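Local coordinates for putative uncharacterized protein (Archaeoglobus fulgidus, PDB 4KPP) that probably exchanges protons for calcium ions across the membrane, as a member of the sodium/calcium exchanger family, at residues L18-S23 with L33-L38. Numbering follows the deposited sequence.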
loop_
_atom_site.group_PDB
_atom_site.type_symbol
_atom_site.label_atom_id
_atom_site.label_comp_id
_atom_site.label_asym_id
_atom_site.label_seq_id
_atom_site.Cartn_x
_atom_site.Cartn_y
_atom_site.Cartn_z
ATOM N N LEU A 18 17.974 -15.775 -2.754
ATOM C CA LEU A 18 18.747 -16.988 -2.486
ATOM C C LEU A 18 19.227 -17.191 -1.037
ATOM O O LEU A 18 19.132 -18.304 -0.524
ATOM C CB LEU A 18 19.920 -17.109 -3.467
ATOM C CG LEU A 18 19.750 -18.029 -4.685
ATOM C CD1 LEU A 18 18.293 -18.152 -5.130
ATOM C CD2 LEU A 18 20.637 -17.565 -5.835
ATOM N N PRO A 19 19.749 -16.134 -0.380
ATOM C CA PRO A 19 20.217 -16.369 0.994
ATOM C C PRO A 19 19.131 -16.951 1.895
ATOM O O PRO A 19 19.413 -17.842 2.698
ATOM C CB PRO A 19 20.621 -14.971 1.466
ATOM C CG PRO A 19 21.031 -14.267 0.218
ATOM C CD PRO A 19 20.093 -14.776 -0.844
ATOM N N TRP A 20 17.899 -16.477 1.735
ATOM C CA TRP A 20 16.788 -17.034 2.494
ATOM C C TRP A 20 16.295 -18.369 1.934
ATOM O O TRP A 20 16.027 -19.299 2.693
ATOM C CB TRP A 20 15.627 -16.045 2.611
ATOM C CG TRP A 20 14.471 -16.638 3.347
ATOM C CD1 TRP A 20 13.212 -16.858 2.862
ATOM C CD2 TRP A 20 14.474 -17.131 4.693
ATOM N NE1 TRP A 20 12.427 -17.442 3.829
ATOM C CE2 TRP A 20 13.179 -17.622 4.961
ATOM C CE3 TRP A 20 15.444 -17.198 5.700
ATOM C CZ2 TRP A 20 12.831 -18.173 6.195
ATOM C CZ3 TRP A 20 15.093 -17.746 6.925
ATOM C CH2 TRP A 20 13.797 -18.224 7.161
ATOM N N LEU A 21 16.175 -18.462 0.612
ATOM C CA LEU A 21 15.688 -19.686 -0.025
ATOM C C LEU A 21 16.621 -20.874 0.206
ATOM O O LEU A 21 16.167 -21.992 0.454
ATOM C CB LEU A 21 15.457 -19.472 -1.523
ATOM C CG LEU A 21 14.168 -18.733 -1.896
ATOM C CD1 LEU A 21 14.044 -18.583 -3.405
ATOM C CD2 LEU A 21 12.950 -19.444 -1.322
ATOM N N ILE A 22 17.924 -20.627 0.117
ATOM C CA ILE A 22 18.917 -21.654 0.400
ATOM C C ILE A 22 18.821 -22.090 1.860
ATOM O O ILE A 22 18.895 -23.281 2.169
ATOM C CB ILE A 22 20.338 -21.151 0.084
ATOM C CG1 ILE A 22 20.502 -20.970 -1.428
ATOM C CG2 ILE A 22 21.390 -22.102 0.637
ATOM C CD1 ILE A 22 21.697 -20.129 -1.824
ATOM N N SER A 23 18.634 -21.117 2.750
ATOM C CA SER A 23 18.480 -21.391 4.175
ATOM C C SER A 23 17.251 -22.255 4.446
ATOM O O SER A 23 17.276 -23.122 5.317
ATOM C CB SER A 23 18.387 -20.087 4.971
ATOM O OG SER A 23 19.536 -19.283 4.772
ATOM N N LEU A 33 17.411 -11.638 14.477
ATOM C CA LEU A 33 17.710 -10.508 13.604
ATOM C C LEU A 33 18.106 -10.942 12.193
ATOM O O LEU A 33 17.608 -10.399 11.206
ATOM C CB LEU A 33 18.800 -9.619 14.210
ATOM C CG LEU A 33 19.158 -8.388 13.374
ATOM C CD1 LEU A 33 17.930 -7.500 13.194
ATOM C CD2 LEU A 33 20.316 -7.601 13.981
ATOM N N THR A 34 19.000 -11.919 12.096
ATOM C CA THR A 34 19.472 -12.365 10.789
ATOM C C THR A 34 18.368 -13.061 9.987
ATOM O O THR A 34 18.313 -12.937 8.762
ATOM C CB THR A 34 20.742 -13.241 10.896
ATOM O OG1 THR A 34 20.563 -14.450 10.149
ATOM C CG2 THR A 34 21.035 -13.583 12.341
ATOM N N GLN A 35 17.478 -13.766 10.680
ATOM C CA GLN A 35 16.303 -14.339 10.029
ATOM C C GLN A 35 15.443 -13.239 9.416
ATOM O O GLN A 35 14.920 -13.393 8.315
ATOM C CB GLN A 35 15.468 -15.170 11.006
ATOM C CG GLN A 35 14.117 -15.588 10.429
ATOM C CD GLN A 35 13.353 -16.551 11.315
ATOM O OE1 GLN A 35 13.795 -17.673 11.568
ATOM N NE2 GLN A 35 12.189 -16.121 11.786
ATOM N N THR A 36 15.314 -12.129 10.135
ATOM C CA THR A 36 14.525 -10.989 9.679
ATOM C C THR A 36 15.148 -10.347 8.447
ATOM O O THR A 36 14.458 -10.054 7.470
ATOM C CB THR A 36 14.409 -9.915 10.778
ATOM O OG1 THR A 36 13.891 -10.507 11.973
ATOM C CG2 THR A 36 13.490 -8.784 10.335
ATOM N N LEU A 37 16.457 -10.127 8.508
ATOM C CA LEU A 37 17.190 -9.517 7.406
ATOM C C LEU A 37 17.101 -10.348 6.124
ATOM O O LEU A 37 16.772 -9.824 5.062
ATOM C CB LEU A 37 18.653 -9.300 7.803
ATOM C CG LEU A 37 18.860 -8.367 8.999
ATOM C CD1 LEU A 37 20.320 -8.328 9.431
ATOM C CD2 LEU A 37 18.354 -6.970 8.670
ATOM N N LEU A 38 17.387 -11.641 6.234
ATOM C CA LEU A 38 17.392 -12.528 5.075
ATOM C C LEU A 38 16.001 -12.729 4.471
ATOM O O LEU A 38 15.825 -12.617 3.258
ATOM C CB LEU A 38 18.024 -13.876 5.428
ATOM C CG LEU A 38 19.527 -13.851 5.728
ATOM C CD1 LEU A 38 20.067 -15.261 5.934
ATOM C CD2 LEU A 38 20.305 -13.123 4.630
HETATM O O HOH W 1 17.292 -13.703 1.019
#
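Pro-19 and Trp-20, in the first turn of helix 18-25, pack against Leu-38 of helix 32-60, and the pair illustrates how a water can join two helices where one carries proline in its first turn. The water accepts from Trp-20 N at 2.9 Å and lies 2.9 Å from Leu-38 O, to which it can donate, although other acceptors compete for its protons. Beside this bridge Trp-20 CB sits 3.5 Å from Leu-38 O, close to where the two backbones come nearest. Trp-20 CG lies anti to the backbone N (chi1 178°), and the ring passes obliquely by Leu-38 CB and Gln-35 CG, with Trp-20 CH2 4.2 Å from Gln-35 CG. The two segments belong to consecutive helices joined by a short connection near the N-terminus of this exchanger, their axes steeply inclined to each other (119°) and 9.7 Å apart at closest approach, with segment 33-38 at the start of a predicted transmembrane helix. Leu-38 directs its two methyls at the partner helix: Leu-38 CD2 rests 3.7 Å from Pro-19 CB, and Leu-38 CD1 lies 4.2 Å from Ser-23 OG. Ser-23 OG donates to Pro-19 O, nearly in line with the carbonyl (163°), over an unusually short 2.5 Å whose exact length is doubtful, and also pairs with His-30 NE2. Trp-20 NE1 bonds to Met-222 O and Gln-35 NE2 to Ala-226 O, tying both helices to the region where helix 224-237 begins.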